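Local coordinates for protein EvdO1 (Micromonospora carbonacea, PDB 4XBZ) that probably catalyses an oxidative cyclization in orthosomycin biosynthesis as a metal-dependent oxygenase of the phytanoyl-CoA dioxygenase family, at residues E199-G204 with I240-G245; C193-P198 with T223-A228; M89-W94 with I108-D113; S145-T150 with V256-Y261; G136-P141 with Q307-L312. All coordinates share one frame; numbering follows the deposited sequence.

Interaction 4 lies deepest, near the centre of the chain, where two long strands of the larger sheet pair; interaction 3 continues that sheet outward to its edge hairpin and is only partly buried. Interactions 1 and 2 share the smaller sheet, with strands 194-196 and 244-246 as neighbours; the first is a buried loop contact beside the nickel ligand, the second a partly exposed strand pair. Interaction 5 is buried at the start of strand 139-147, which interaction 4 also uses. Backbone ladders dominate 2 and 4, whereas single side-chain-to-backbone bonds serve the loops of 1 and 5, both of which touch the second subunit; salt bridges surround 3.

Interaction 1. Residues E199-G204 with I240-G245; sequences ESNYWG and ILTLHG. With NI (nickel (II) ion), chain I.
Ser200 and Leu243 meet through a small hydroxyl that ties a 3-10 turn to the approach of a metal-bearing strand. The CB of Ser200 sits centrally over a face of the Trp203 ring, 3.6 Å above its plane, while on the other segment it comes within 4.1 Å of Leu243 CB. The next atom, OG, lies between the backbone N and the carbonyl carbon (chi1 57°), and this turn brings it 2.9 Å from Leu243 N, whose N-H it accepts at 149°. OG is also bonded to the backbone oxygen of Ile197, so the buried hydroxyl is used both as acceptor and as donor. Serine suits this place because it is short enough to fit between a ring and a backbone and still satisfy a buried N-H.

Beside it, Asn201 and Thr242 lie side by side, CB of Asn201 3.7 Å from Thr242 OG1. Their polar ends go to other partners, Asn201 ND2 to the Gly174 carbonyl and Thr242 OG1 to that of Gly56. Thr242 O in turn accepts a bond from His244 ND1 at 2.8 Å, close to the imidazole plane. This second-shell bond helps to set the ring's rotation, with His244 NE2 on the nickel ion at 2.3 Å. With His160 and Asp162 completing the protein ligands, this is the HxD...H facial triad of the non-haem iron dioxygenases, with nickel probably standing in for iron.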
# COMPACT_ATOMS: atom_id res chain seq x y z
N GLU A 199 -10.38 -11.20 2.90
CA GLU A 199 -10.54 -10.93 1.47
C GLU A 199 -11.91 -10.37 1.10
O GLU A 199 -12.18 -10.13 -0.08
CB GLU A 199 -10.28 -12.20 0.64
CG GLU A 199 -8.96 -12.87 0.92
CD GLU A 199 -8.68 -14.05 -0.00
OE1 GLU A 199 -9.59 -14.45 -0.76
OE2 GLU A 199 -7.55 -14.56 -0.00
N SER A 200 -12.77 -10.12 2.08
CA SER A 200 -14.04 -9.47 1.75
C SER A 200 -13.81 -8.00 1.40
O SER A 200 -14.70 -7.33 0.89
CB SER A 200 -15.05 -9.60 2.90
OG SER A 200 -14.55 -9.05 4.11
N ASN A 201 -12.60 -7.50 1.66
CA ASN A 201 -12.21 -6.16 1.20
C ASN A 201 -12.22 -6.00 -0.32
O ASN A 201 -12.13 -4.88 -0.82
CB ASN A 201 -10.83 -5.77 1.73
CG ASN A 201 -9.83 -6.91 1.65
OD1 ASN A 201 -10.11 -7.99 2.16
ND2 ASN A 201 -8.67 -6.69 1.02
N TYR A 202 -12.30 -7.11 -1.07
CA TYR A 202 -12.43 -6.99 -2.53
C TYR A 202 -13.84 -7.31 -3.08
O TYR A 202 -14.04 -7.30 -4.30
CB TYR A 202 -11.41 -7.89 -3.22
CG TYR A 202 -9.98 -7.51 -2.95
CD1 TYR A 202 -9.41 -6.38 -3.55
CD2 TYR A 202 -9.18 -8.27 -2.10
CE1 TYR A 202 -8.09 -6.02 -3.31
CE2 TYR A 202 -7.85 -7.92 -1.86
CZ TYR A 202 -7.32 -6.79 -2.46
OH TYR A 202 -6.01 -6.44 -2.23
N TRP A 203 -14.80 -7.60 -2.21
CA TRP A 203 -16.14 -7.96 -2.68
C TRP A 203 -16.87 -6.76 -3.29
O TRP A 203 -16.83 -5.66 -2.74
CB TRP A 203 -16.99 -8.53 -1.53
CG TRP A 203 -16.57 -9.88 -1.02
CD1 TRP A 203 -15.56 -10.66 -1.50
CD2 TRP A 203 -17.15 -10.60 0.06
NE1 TRP A 203 -15.47 -11.82 -0.77
CE2 TRP A 203 -16.44 -11.81 0.19
CE3 TRP A 203 -18.21 -10.34 0.95
CZ2 TRP A 203 -16.75 -12.76 1.16
CZ3 TRP A 203 -18.51 -11.28 1.91
CH2 TRP A 203 -17.78 -12.48 2.02
N GLY A 204 -17.54 -6.99 -4.41
CA GLY A 204 -18.40 -5.97 -4.98
C GLY A 204 -19.56 -5.70 -4.03
O GLY A 204 -19.80 -6.48 -3.13
N ILE A 240 -10.88 -1.03 6.08
CA ILE A 240 -12.25 -0.62 6.38
C ILE A 240 -13.28 -1.34 5.50
O ILE A 240 -14.47 -1.35 5.82
CB ILE A 240 -12.43 0.91 6.21
CG1 ILE A 240 -11.96 1.35 4.82
CG2 ILE A 240 -11.65 1.67 7.29
CD1 ILE A 240 -12.79 2.41 4.20
N LEU A 241 -12.81 -1.94 4.40
CA LEU A 241 -13.67 -2.69 3.49
C LEU A 241 -13.81 -4.17 3.90
O LEU A 241 -14.61 -4.92 3.32
CB LEU A 241 -13.13 -2.60 2.05
CG LEU A 241 -13.02 -1.21 1.41
CD1 LEU A 241 -12.50 -1.26 -0.05
CD2 LEU A 241 -14.36 -0.54 1.47
N THR A 242 -13.01 -4.60 4.87
CA THR A 242 -13.16 -5.95 5.38
C THR A 242 -14.40 -6.04 6.26
O THR A 242 -14.53 -5.30 7.23
CB THR A 242 -11.94 -6.42 6.19
OG1 THR A 242 -10.76 -6.23 5.41
CG2 THR A 242 -12.09 -7.89 6.56
N LEU A 243 -15.31 -6.93 5.89
CA LEU A 243 -16.51 -7.21 6.67
C LEU A 243 -16.12 -7.74 8.05
O LEU A 243 -15.34 -8.68 8.17
CB LEU A 243 -17.41 -8.21 5.94
CG LEU A 243 -18.84 -8.27 6.46
CD1 LEU A 243 -19.53 -6.94 6.24
CD2 LEU A 243 -19.63 -9.39 5.78
N HIS A 244 -16.65 -7.11 9.11
CA HIS A 244 -16.39 -7.59 10.47
C HIS A 244 -17.57 -7.39 11.42
O HIS A 244 -18.52 -6.66 11.12
CB HIS A 244 -15.15 -6.92 11.06
CG HIS A 244 -15.18 -5.43 11.04
ND1 HIS A 244 -15.11 -4.70 9.87
CD2 HIS A 244 -15.25 -4.52 12.04
CE1 HIS A 244 -15.15 -3.41 10.15
NE2 HIS A 244 -15.23 -3.28 11.46
N GLY A 245 -17.48 -8.05 12.57
CA GLY A 245 -18.56 -8.05 13.55
C GLY A 245 -18.16 -8.81 14.81
O GLY A 245 -17.05 -9.34 14.92
NI NI I . -16.11 -1.42 12.57

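Interaction 2. Residues C193-P198 with T223-A228; sequences CVWCIP and TGAVPA
Strands 194-196 and 226-228 run antiparallel, their axes 4.6 Å apart at 145°, with Cys196 and Val226 exchanging two backbone bonds of 2.9 Å (Cys196 N to Val226 O and Val226 N to Cys196 O). Trp195 faces Pro227 at a non-hydrogen-bonded position, where a residue lacking an N-H costs the ladder nothing. Further along, a water links Val194 N to Ala228 O.

The main side-chain contact is a CH-pi interaction. Trp195 CG is anti to its carbonyl carbon (chi1 -63°), which swings the indole across the neighbouring strand, and Pro227 CB stands over the six-membered ring, 3.4 Å from its centroid and 5° off the normal. The compact, rigid proline ring, with C-H bonds turned to the indole, suits an aromatic face, and Ala225, with its small CB 4.3 Å from Trp195 CE3, lets the indole lie close to the backbone. Trp220 meets Trp195 edge-to-face. Replacing Trp195 by an alanine would probably leave the Pro227 ring without the face it packs on and Trp220 without its aromatic mate.

On the other side of the sheet Val226 CG2 touches Cys196 SG at 3.9 Å and Pro198 CG at 3.6 Å, a small apolar cluster. Val194 points to this same side, its side chain about 7 Å from the nickel ion. The pair forms one margin of the smaller, four-stranded antiparallel sheet of the double-stranded beta-helix, next to strand 244-246 that carries a metal ligand.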
# COMPACT_ATOMS: atom_id res chain seq x y z
N CYS A 193 -14.16 -11.28 21.15
CA CYS A 193 -13.22 -10.62 20.24
C CYS A 193 -13.88 -10.25 18.91
O CYS A 193 -15.06 -10.54 18.70
CB CYS A 193 -11.99 -11.51 19.97
SG CYS A 193 -12.31 -13.05 18.99
N VAL A 194 -13.11 -9.60 18.04
CA VAL A 194 -13.58 -9.24 16.70
C VAL A 194 -13.41 -10.40 15.74
O VAL A 194 -12.41 -11.13 15.80
CB VAL A 194 -12.80 -8.03 16.10
CG1 VAL A 194 -13.47 -7.56 14.82
CG2 VAL A 194 -12.72 -6.90 17.10
N TRP A 195 -14.37 -10.57 14.84
CA TRP A 195 -14.24 -11.56 13.77
C TRP A 195 -14.30 -10.85 12.42
O TRP A 195 -14.92 -9.80 12.28
CB TRP A 195 -15.35 -12.62 13.86
CG TRP A 195 -15.31 -13.46 15.12
CD1 TRP A 195 -15.67 -13.06 16.37
CD2 TRP A 195 -14.91 -14.83 15.24
NE1 TRP A 195 -15.51 -14.09 17.26
CE2 TRP A 195 -15.04 -15.19 16.60
CE3 TRP A 195 -14.44 -15.79 14.33
CZ2 TRP A 195 -14.72 -16.46 17.07
CZ3 TRP A 195 -14.12 -17.05 14.81
CH2 TRP A 195 -14.27 -17.38 16.16
N CYS A 196 -13.64 -11.40 11.42
CA CYS A 196 -13.73 -10.78 10.12
C CYS A 196 -13.71 -11.80 9.01
O CYS A 196 -13.27 -12.94 9.21
CB CYS A 196 -12.60 -9.77 9.94
SG CYS A 196 -11.01 -10.51 10.09
N ILE A 197 -14.20 -11.40 7.84
CA ILE A 197 -14.13 -12.27 6.67
C ILE A 197 -12.95 -11.86 5.78
O ILE A 197 -13.02 -10.86 5.06
CB ILE A 197 -15.44 -12.24 5.88
CG1 ILE A 197 -16.59 -12.72 6.77
CG2 ILE A 197 -15.31 -13.12 4.61
CD1 ILE A 197 -17.95 -12.49 6.21
N PRO A 198 -11.87 -12.65 5.83
CA PRO A 198 -10.68 -12.38 5.01
C PRO A 198 -11.04 -12.16 3.54
O PRO A 198 -11.93 -12.83 3.04
CB PRO A 198 -9.83 -13.66 5.17
CG PRO A 198 -10.32 -14.30 6.42
CD PRO A 198 -11.77 -13.93 6.57
N THR A 223 -18.65 -19.11 10.54
CA THR A 223 -18.06 -19.97 9.51
C THR A 223 -17.59 -19.13 8.31
O THR A 223 -18.35 -18.34 7.75
CB THR A 223 -19.04 -21.08 9.04
OG1 THR A 223 -20.22 -20.49 8.47
CG2 THR A 223 -19.44 -21.97 10.22
N GLY A 224 -16.33 -19.30 7.94
CA GLY A 224 -15.76 -18.51 6.87
C GLY A 224 -15.16 -17.23 7.42
O GLY A 224 -14.58 -16.45 6.67
N ALA A 225 -15.33 -17.01 8.72
CA ALA A 225 -14.72 -15.88 9.42
C ALA A 225 -13.53 -16.31 10.28
O ALA A 225 -13.40 -17.47 10.65
CB ALA A 225 -15.76 -15.17 10.28
N VAL A 226 -12.65 -15.38 10.59
CA VAL A 226 -11.54 -15.69 11.47
C VAL A 226 -11.55 -14.72 12.64
O VAL A 226 -11.97 -13.57 12.50
CB VAL A 226 -10.18 -15.62 10.73
CG1 VAL A 226 -10.06 -16.77 9.76
CG2 VAL A 226 -10.03 -14.30 10.01
N PRO A 227 -11.12 -15.20 13.82
CA PRO A 227 -11.16 -14.35 15.00
C PRO A 227 -9.87 -13.57 15.17
O PRO A 227 -8.79 -14.01 14.77
CB PRO A 227 -11.35 -15.35 16.14
CG PRO A 227 -10.60 -16.58 15.65
CD PRO A 227 -10.66 -16.57 14.13
N ALA A 228 -9.99 -12.41 15.79
CA ALA A 228 -8.85 -11.59 16.08
C ALA A 228 -8.49 -11.72 17.56
O ALA A 228 -8.98 -10.94 18.38
CB ALA A 228 -9.15 -10.15 15.71
O HOH W 1 -10.59 -8.79 18.55

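Interaction 3. Residues M89-W94 with I108-D113; sequences MEDTVW and IEYVVD
Asp91 and Glu109 are joined by the backbone bond of this contact, Glu109 N to Asp91 O, 2.8 Å long and nearly straight at 172°. The same oxygen receives a CA-H contact from Ile108, and Thr92 pairs with Ile108 as an antiparallel non-hydrogen-bonded pair.

Charge and ring come next. Asp91 is the third residue of a type II turn, with positive phi, and its carboxylate lies at the edge of Tyr110, near the ring plane, OD2 being 3.4 Å from CD2. It thus meets the slightly positive C-H rim; the two planes stand 62° apart. OD2 also forms salt bridges with Lys114 and Arg325, which probably offset its charge. Within the turn, Thr92 OG1 donates to Glu90 O at 3.0 Å, from above the carbonyl plane.

Strand 92-94 is the outermost strand of the larger sheet in this chain, forming a hairpin with strand 105-109, which has strand 139-147 on its other side. Tyr110 then occupies the N-cap position of helix 111-114.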
# COMPACT_ATOMS: atom_id res chain seq x y z
N MET A 89 -22.85 14.28 26.39
CA MET A 89 -22.96 13.64 25.09
C MET A 89 -21.92 14.23 24.15
O MET A 89 -21.85 13.86 22.98
CB MET A 89 -24.37 13.80 24.53
CG MET A 89 -25.42 13.14 25.41
SD MET A 89 -26.89 12.69 24.47
CE MET A 89 -26.17 11.56 23.29
N GLU A 90 -21.12 15.14 24.68
CA GLU A 90 -20.08 15.79 23.92
C GLU A 90 -18.94 14.80 23.66
O GLU A 90 -18.34 14.28 24.60
CB GLU A 90 -19.57 17.04 24.66
CG GLU A 90 -18.56 17.88 23.90
CD GLU A 90 -19.17 19.12 23.25
OE1 GLU A 90 -19.86 19.91 23.96
OE2 GLU A 90 -18.96 19.30 22.02
N ASP A 91 -18.68 14.53 22.38
CA ASP A 91 -17.60 13.62 21.97
C ASP A 91 -17.78 12.21 22.54
O ASP A 91 -16.81 11.46 22.69
CB ASP A 91 -16.23 14.17 22.40
CG ASP A 91 -15.81 15.40 21.60
OD1 ASP A 91 -16.58 15.80 20.70
OD2 ASP A 91 -14.71 15.95 21.86
N THR A 92 -19.01 11.83 22.86
CA THR A 92 -19.24 10.56 23.53
C THR A 92 -20.50 9.88 23.01
O THR A 92 -21.58 10.47 23.03
CB THR A 92 -19.34 10.73 25.06
OG1 THR A 92 -18.18 11.42 25.53
CG2 THR A 92 -19.40 9.38 25.75
N VAL A 93 -20.35 8.65 22.52
CA VAL A 93 -21.48 7.84 22.07
C VAL A 93 -22.07 7.09 23.26
O VAL A 93 -21.35 6.41 23.98
CB VAL A 93 -21.07 6.81 20.98
CG1 VAL A 93 -22.26 5.98 20.55
CG2 VAL A 93 -20.45 7.52 19.77
N TRP A 94 -23.38 7.22 23.45
CA TRP A 94 -24.09 6.62 24.58
C TRP A 94 -25.14 5.63 24.10
O TRP A 94 -25.79 5.86 23.09
CB TRP A 94 -24.76 7.71 25.44
CG TRP A 94 -23.83 8.46 26.35
CD1 TRP A 94 -22.98 9.45 26.00
CD2 TRP A 94 -23.67 8.26 27.76
NE1 TRP A 94 -22.29 9.89 27.10
CE2 TRP A 94 -22.69 9.18 28.20
CE3 TRP A 94 -24.26 7.41 28.70
CZ2 TRP A 94 -22.29 9.27 29.52
CZ3 TRP A 94 -23.86 7.49 30.01
CH2 TRP A 94 -22.87 8.41 30.41
N ILE A 108 -15.53 7.20 23.13
CA ILE A 108 -15.09 8.58 23.34
C ILE A 108 -14.25 9.05 22.12
O ILE A 108 -13.30 8.38 21.74
CB ILE A 108 -14.29 8.70 24.66
CG1 ILE A 108 -15.19 8.37 25.85
CG2 ILE A 108 -13.70 10.09 24.84
CD1 ILE A 108 -14.44 7.98 27.09
N GLU A 109 -14.62 10.18 21.52
CA GLU A 109 -13.87 10.72 20.37
C GLU A 109 -12.81 11.72 20.77
O GLU A 109 -12.96 12.44 21.77
CB GLU A 109 -14.80 11.39 19.36
CG GLU A 109 -15.88 10.50 18.77
CD GLU A 109 -15.42 9.67 17.59
OE1 GLU A 109 -14.29 9.86 17.09
OE2 GLU A 109 -16.22 8.82 17.16
N TYR A 110 -11.76 11.78 19.95
CA TYR A 110 -10.67 12.74 20.08
C TYR A 110 -9.93 12.50 21.39
O TYR A 110 -9.64 13.43 22.15
CB TYR A 110 -11.19 14.18 19.98
CG TYR A 110 -12.13 14.36 18.82
CD1 TYR A 110 -11.68 14.21 17.51
CD2 TYR A 110 -13.48 14.64 19.03
CE1 TYR A 110 -12.54 14.35 16.43
CE2 TYR A 110 -14.35 14.78 17.95
CZ TYR A 110 -13.87 14.63 16.65
OH TYR A 110 -14.72 14.76 15.57
N VAL A 111 -9.61 11.23 21.63
CA VAL A 111 -8.91 10.82 22.84
C VAL A 111 -7.45 11.24 22.77
O VAL A 111 -6.77 11.28 23.79
CB VAL A 111 -8.99 9.30 23.05
CG1 VAL A 111 -10.44 8.85 23.20
CG2 VAL A 111 -8.34 8.58 21.89
N VAL A 112 -6.98 11.54 21.57
CA VAL A 112 -5.61 12.03 21.40
C VAL A 112 -5.49 13.46 21.95
O VAL A 112 -4.47 13.84 22.51
CB VAL A 112 -5.18 11.97 19.90
CG1 VAL A 112 -4.24 13.12 19.55
CG2 VAL A 112 -4.58 10.60 19.57
N ASP A 113 -6.55 14.24 21.79
CA ASP A 113 -6.59 15.58 22.37
C ASP A 113 -6.80 15.51 23.89
O ASP A 113 -6.34 16.38 24.64
CB ASP A 113 -7.70 16.39 21.70
CG ASP A 113 -7.71 17.85 22.12
OD1 ASP A 113 -6.62 18.47 22.18
OD2 ASP A 113 -8.81 18.39 22.38

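Interaction 4. Residues S145-T150 with V256-Y261; sequences SMVFKT and VIYFEY
Val147 and Tyr258 meet because each sends a branch anti to its own carbonyl carbon: CG2 in the valine, CG in the tyrosine (chi1 -73°). The two side chains therefore lean together over one face of the sheet, Val147 CG2 3.7 Å from Tyr258 CD2, with Val147 CB at the ring's edge. From the tyrosine's own strand, Val256 CG1 lies over a face of the same ring, so two beta-branched residues hold the phenol from two directions. On the other face of the sheet Met146, its CG anti to the backbone N (chi1 -171°), brings that atom to Ile257 CG1 at 3.8 Å; flexible methionine and branched isoleucine fill this buried side.

Four backbone bonds join the strands, two in each hydrogen-bonded pair. Those of Val147 and Val256 are short and straight, Val147 N to Val256 O being 2.7 Å at 172°. Ser145 N donates to Tyr258 O at 3.0 Å, and a water donates to that same oxygen while also bonding Ser145 OG. With a serine in place of Tyr258, Val147 and Val256 would probably lose the ring they pack against, opening a gap beside the metal pocket.

The Tyr258 side chain lies about 6 Å from the nickel ion. The contact thus sets apolar packing by Met146 and Ile257 on one face against a mixed surface on the other, where the valines and the Tyr258 ring sit beside a serine hydroxyl and a water, near the probable active site.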
# COMPACT_ATOMS: atom_id res chain seq x y z
N SER A 145 -10.14 7.54 18.44
CA SER A 145 -11.16 7.31 19.46
C SER A 145 -10.82 6.11 20.33
O SER A 145 -9.92 5.35 20.02
CB SER A 145 -12.53 7.09 18.81
OG SER A 145 -12.51 5.97 17.93
N MET A 146 -11.56 5.96 21.42
CA MET A 146 -11.50 4.74 22.18
C MET A 146 -12.88 4.11 22.21
O MET A 146 -13.88 4.80 22.43
CB MET A 146 -10.99 4.98 23.59
CG MET A 146 -10.70 3.69 24.34
SD MET A 146 -10.05 4.00 25.98
CE MET A 146 -11.43 4.86 26.71
N VAL A 147 -12.92 2.80 21.96
CA VAL A 147 -14.15 2.03 22.03
C VAL A 147 -14.03 0.99 23.14
O VAL A 147 -12.96 0.40 23.34
CB VAL A 147 -14.48 1.33 20.70
CG1 VAL A 147 -15.78 0.54 20.80
CG2 VAL A 147 -14.58 2.36 19.57
N PHE A 148 -15.12 0.78 23.86
CA PHE A 148 -15.15 -0.13 25.00
C PHE A 148 -16.58 -0.60 25.17
O PHE A 148 -17.51 0.14 24.85
CB PHE A 148 -14.64 0.56 26.26
CG PHE A 148 -15.26 1.91 26.48
CD1 PHE A 148 -14.76 3.03 25.81
CD2 PHE A 148 -16.37 2.06 27.30
CE1 PHE A 148 -15.35 4.28 25.98
CE2 PHE A 148 -16.96 3.30 27.47
CZ PHE A 148 -16.45 4.42 26.80
N LYS A 149 -16.79 -1.81 25.65
CA LYS A 149 -18.17 -2.23 25.82
C LYS A 149 -18.60 -2.25 27.27
O LYS A 149 -17.82 -2.02 28.19
CB LYS A 149 -18.40 -3.59 25.17
CG LYS A 149 -17.34 -4.60 25.43
CD LYS A 149 -17.46 -5.75 24.44
CE LYS A 149 -17.55 -5.23 23.01
NZ LYS A 149 -17.36 -6.30 22.01
N THR A 150 -19.89 -2.51 27.45
CA THR A 150 -20.53 -2.50 28.76
C THR A 150 -20.52 -3.90 29.37
O THR A 150 -21.32 -4.75 28.97
CB THR A 150 -21.98 -1.98 28.65
OG1 THR A 150 -22.68 -2.71 27.64
CG2 THR A 150 -21.99 -0.55 28.26
N VAL A 256 -10.58 -0.71 23.33
CA VAL A 256 -9.70 -0.59 22.17
C VAL A 256 -9.58 0.87 21.71
O VAL A 256 -10.59 1.55 21.53
CB VAL A 256 -10.19 -1.44 20.98
CG1 VAL A 256 -9.26 -1.26 19.77
CG2 VAL A 256 -10.28 -2.91 21.36
N ILE A 257 -8.34 1.33 21.54
CA ILE A 257 -8.07 2.64 20.97
C ILE A 257 -7.88 2.52 19.46
O ILE A 257 -6.99 1.78 19.02
CB ILE A 257 -6.82 3.28 21.61
CG1 ILE A 257 -7.13 3.79 23.01
CG2 ILE A 257 -6.30 4.43 20.77
CD1 ILE A 257 -5.90 4.27 23.75
N TYR A 258 -8.72 3.22 18.69
CA TYR A 258 -8.69 3.15 17.22
C TYR A 258 -8.16 4.43 16.61
O TYR A 258 -8.71 5.52 16.82
CB TYR A 258 -10.09 2.89 16.63
CG TYR A 258 -10.60 1.48 16.81
CD1 TYR A 258 -10.19 0.45 15.97
CD2 TYR A 258 -11.50 1.17 17.83
CE1 TYR A 258 -10.65 -0.85 16.13
CE2 TYR A 258 -11.96 -0.13 18.01
CZ TYR A 258 -11.54 -1.14 17.16
OH TYR A 258 -12.00 -2.44 17.34
N PHE A 259 -7.09 4.28 15.84
CA PHE A 259 -6.57 5.30 14.93
C PHE A 259 -6.85 4.92 13.47
O PHE A 259 -6.31 3.91 13.02
CB PHE A 259 -5.06 5.46 15.10
CG PHE A 259 -4.63 5.89 16.47
CD1 PHE A 259 -5.49 6.57 17.33
CD2 PHE A 259 -3.32 5.65 16.87
CE1 PHE A 259 -5.05 6.96 18.58
CE2 PHE A 259 -2.88 6.04 18.12
CZ PHE A 259 -3.73 6.70 18.98
N GLU A 260 -7.64 5.70 12.74
CA GLU A 260 -7.70 5.53 11.27
C GLU A 260 -6.67 6.40 10.54
O GLU A 260 -6.32 7.49 10.99
CB GLU A 260 -9.08 5.85 10.69
CG GLU A 260 -9.21 5.38 9.22
CD GLU A 260 -10.36 6.05 8.45
OE1 GLU A 260 -10.22 7.23 8.03
OE2 GLU A 260 -11.39 5.39 8.23
N TYR A 261 -6.19 5.88 9.42
CA TYR A 261 -5.27 6.59 8.55
C TYR A 261 -5.78 6.52 7.13
O TYR A 261 -6.41 5.54 6.76
CB TYR A 261 -3.87 6.00 8.65
CG TYR A 261 -3.28 6.03 10.04
CD1 TYR A 261 -3.48 4.98 10.92
CD2 TYR A 261 -2.53 7.12 10.48
CE1 TYR A 261 -2.95 4.99 12.19
CE2 TYR A 261 -2.00 7.16 11.75
CZ TYR A 261 -2.21 6.08 12.61
OH TYR A 261 -1.68 6.10 13.88
O HOH W 2 -11.37 6.29 15.76

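Interaction 5. Residues G136-P141 with Q307-L312; sequences GPNLIP and QPAESL
A side-chain-to-backbone anchor, centred on Asn138 and Ala309, fastens the loop after helix 275-293 to the turn that leads from helix 125-134 into strand 139-147. Asn138 is the third residue of a type I turn from Gly136 to Leu139, and its CG stands anti to the carbonyl carbon (chi1 -47°), which carries the amide across to the loop. There OD1 accepts Ala309 N at 2.8 Å and 155°, the donor tilted 21° from the carbonyl plane. The same oxygen lies 3.1 Å from Pro308 CB.

At the other end of the amide, ND2 is bonded to the Glu265 carboxylate, so both ends have partners and the orientation of the group is fixed. Leu312 CD1 approaches ND2 at 3.6 Å, its side chain crossing that of Asn138 at about a right angle and supplying an apolar cover. A water bridges the two backbones, donating to Pro137 O at 3.0 Å and accepting from Gln307 N at 2.8 Å. Pro308 suits its place because its ring packs beside Pro137 O and Asn138 OD1 while bringing no N-H into the buried loop.

Tyr202 of the second subunit packs on Asn138 and Ala309, and Glu199 of that subunit accepts Glu310 N, placing the contact at the dimer interface. An asparagine is apt here because one neutral amide serves a backbone N-H and a carboxylate at once, joining three parts of the chain without adding a buried charge.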
# COMPACT_ATOMS: atom_id res chain seq x y z
N GLY A 136 1.19 4.34 2.81
CA GLY A 136 2.04 5.19 2.01
C GLY A 136 2.65 6.37 2.76
O GLY A 136 2.26 6.67 3.90
N PRO A 137 3.62 7.05 2.12
CA PRO A 137 4.40 8.17 2.67
C PRO A 137 3.57 9.44 2.94
O PRO A 137 4.03 10.29 3.69
CB PRO A 137 5.44 8.42 1.57
CG PRO A 137 4.76 7.96 0.30
CD PRO A 137 4.01 6.73 0.74
N ASN A 138 2.38 9.56 2.35
CA ASN A 138 1.55 10.75 2.60
C ASN A 138 0.42 10.47 3.58
O ASN A 138 -0.62 11.13 3.53
CB ASN A 138 0.93 11.28 1.29
CG ASN A 138 1.94 11.38 0.16
OD1 ASN A 138 3.06 11.85 0.35
ND2 ASN A 138 1.54 10.94 -1.03
N LEU A 139 0.62 9.49 4.44
CA LEU A 139 -0.39 9.12 5.43
C LEU A 139 -0.78 10.32 6.31
O LEU A 139 0.05 11.13 6.71
CB LEU A 139 0.10 7.98 6.32
CG LEU A 139 1.15 8.32 7.37
CD1 LEU A 139 0.58 8.07 8.78
CD2 LEU A 139 2.40 7.52 7.14
N ILE A 140 -2.06 10.43 6.60
CA ILE A 140 -2.49 11.34 7.65
C ILE A 140 -3.41 10.59 8.62
O ILE A 140 -4.11 9.66 8.21
CB ILE A 140 -3.19 12.59 7.10
CG1 ILE A 140 -4.42 12.21 6.27
CG2 ILE A 140 -2.22 13.43 6.27
CD1 ILE A 140 -5.53 13.27 6.32
N PRO A 141 -3.40 10.98 9.90
CA PRO A 141 -4.34 10.44 10.88
C PRO A 141 -5.73 11.09 10.77
O PRO A 141 -5.82 12.31 10.64
CB PRO A 141 -3.68 10.79 12.22
CG PRO A 141 -2.92 12.09 11.91
CD PRO A 141 -2.41 11.90 10.50
N GLN A 307 7.64 12.22 5.86
CA GLN A 307 8.13 12.86 4.64
C GLN A 307 7.21 12.62 3.45
O GLN A 307 7.48 11.79 2.61
CB GLN A 307 9.55 12.36 4.30
CG GLN A 307 10.63 12.71 5.33
CD GLN A 307 10.88 14.22 5.44
OE1 GLN A 307 10.61 14.98 4.51
NE2 GLN A 307 11.40 14.65 6.59
N PRO A 308 6.10 13.35 3.38
CA PRO A 308 5.23 13.14 2.22
C PRO A 308 5.76 13.87 0.99
O PRO A 308 6.69 14.65 1.13
CB PRO A 308 3.89 13.72 2.67
CG PRO A 308 4.22 14.65 3.74
CD PRO A 308 5.44 14.13 4.43
N ALA A 309 5.19 13.61 -0.18
CA ALA A 309 5.54 14.37 -1.38
C ALA A 309 5.35 15.87 -1.12
O ALA A 309 4.44 16.25 -0.38
CB ALA A 309 4.70 13.93 -2.55
N GLU A 310 6.20 16.71 -1.72
CA GLU A 310 6.24 18.14 -1.42
C GLU A 310 4.91 18.83 -1.70
O GLU A 310 4.45 19.60 -0.87
CB GLU A 310 7.35 18.85 -2.19
CG GLU A 310 8.78 18.37 -1.89
CD GLU A 310 9.23 18.65 -0.45
OE1 GLU A 310 8.59 19.49 0.22
OE2 GLU A 310 10.22 18.03 0.01
N SER A 311 4.29 18.55 -2.84
CA SER A 311 3.01 19.19 -3.17
C SER A 311 1.86 18.79 -2.22
O SER A 311 0.70 19.15 -2.45
CB SER A 311 2.60 18.85 -4.60
OG SER A 311 2.26 17.47 -4.68
N LEU A 312 2.18 18.03 -1.19
CA LEU A 312 1.19 17.60 -0.21
C LEU A 312 1.62 17.91 1.22
O LEU A 312 0.99 17.44 2.17
CB LEU A 312 0.92 16.11 -0.36
CG LEU A 312 0.19 15.66 -1.62
CD1 LEU A 312 0.55 14.23 -1.93
CD2 LEU A 312 -1.29 15.80 -1.43
O HOH W 3 6.48 9.69 5.29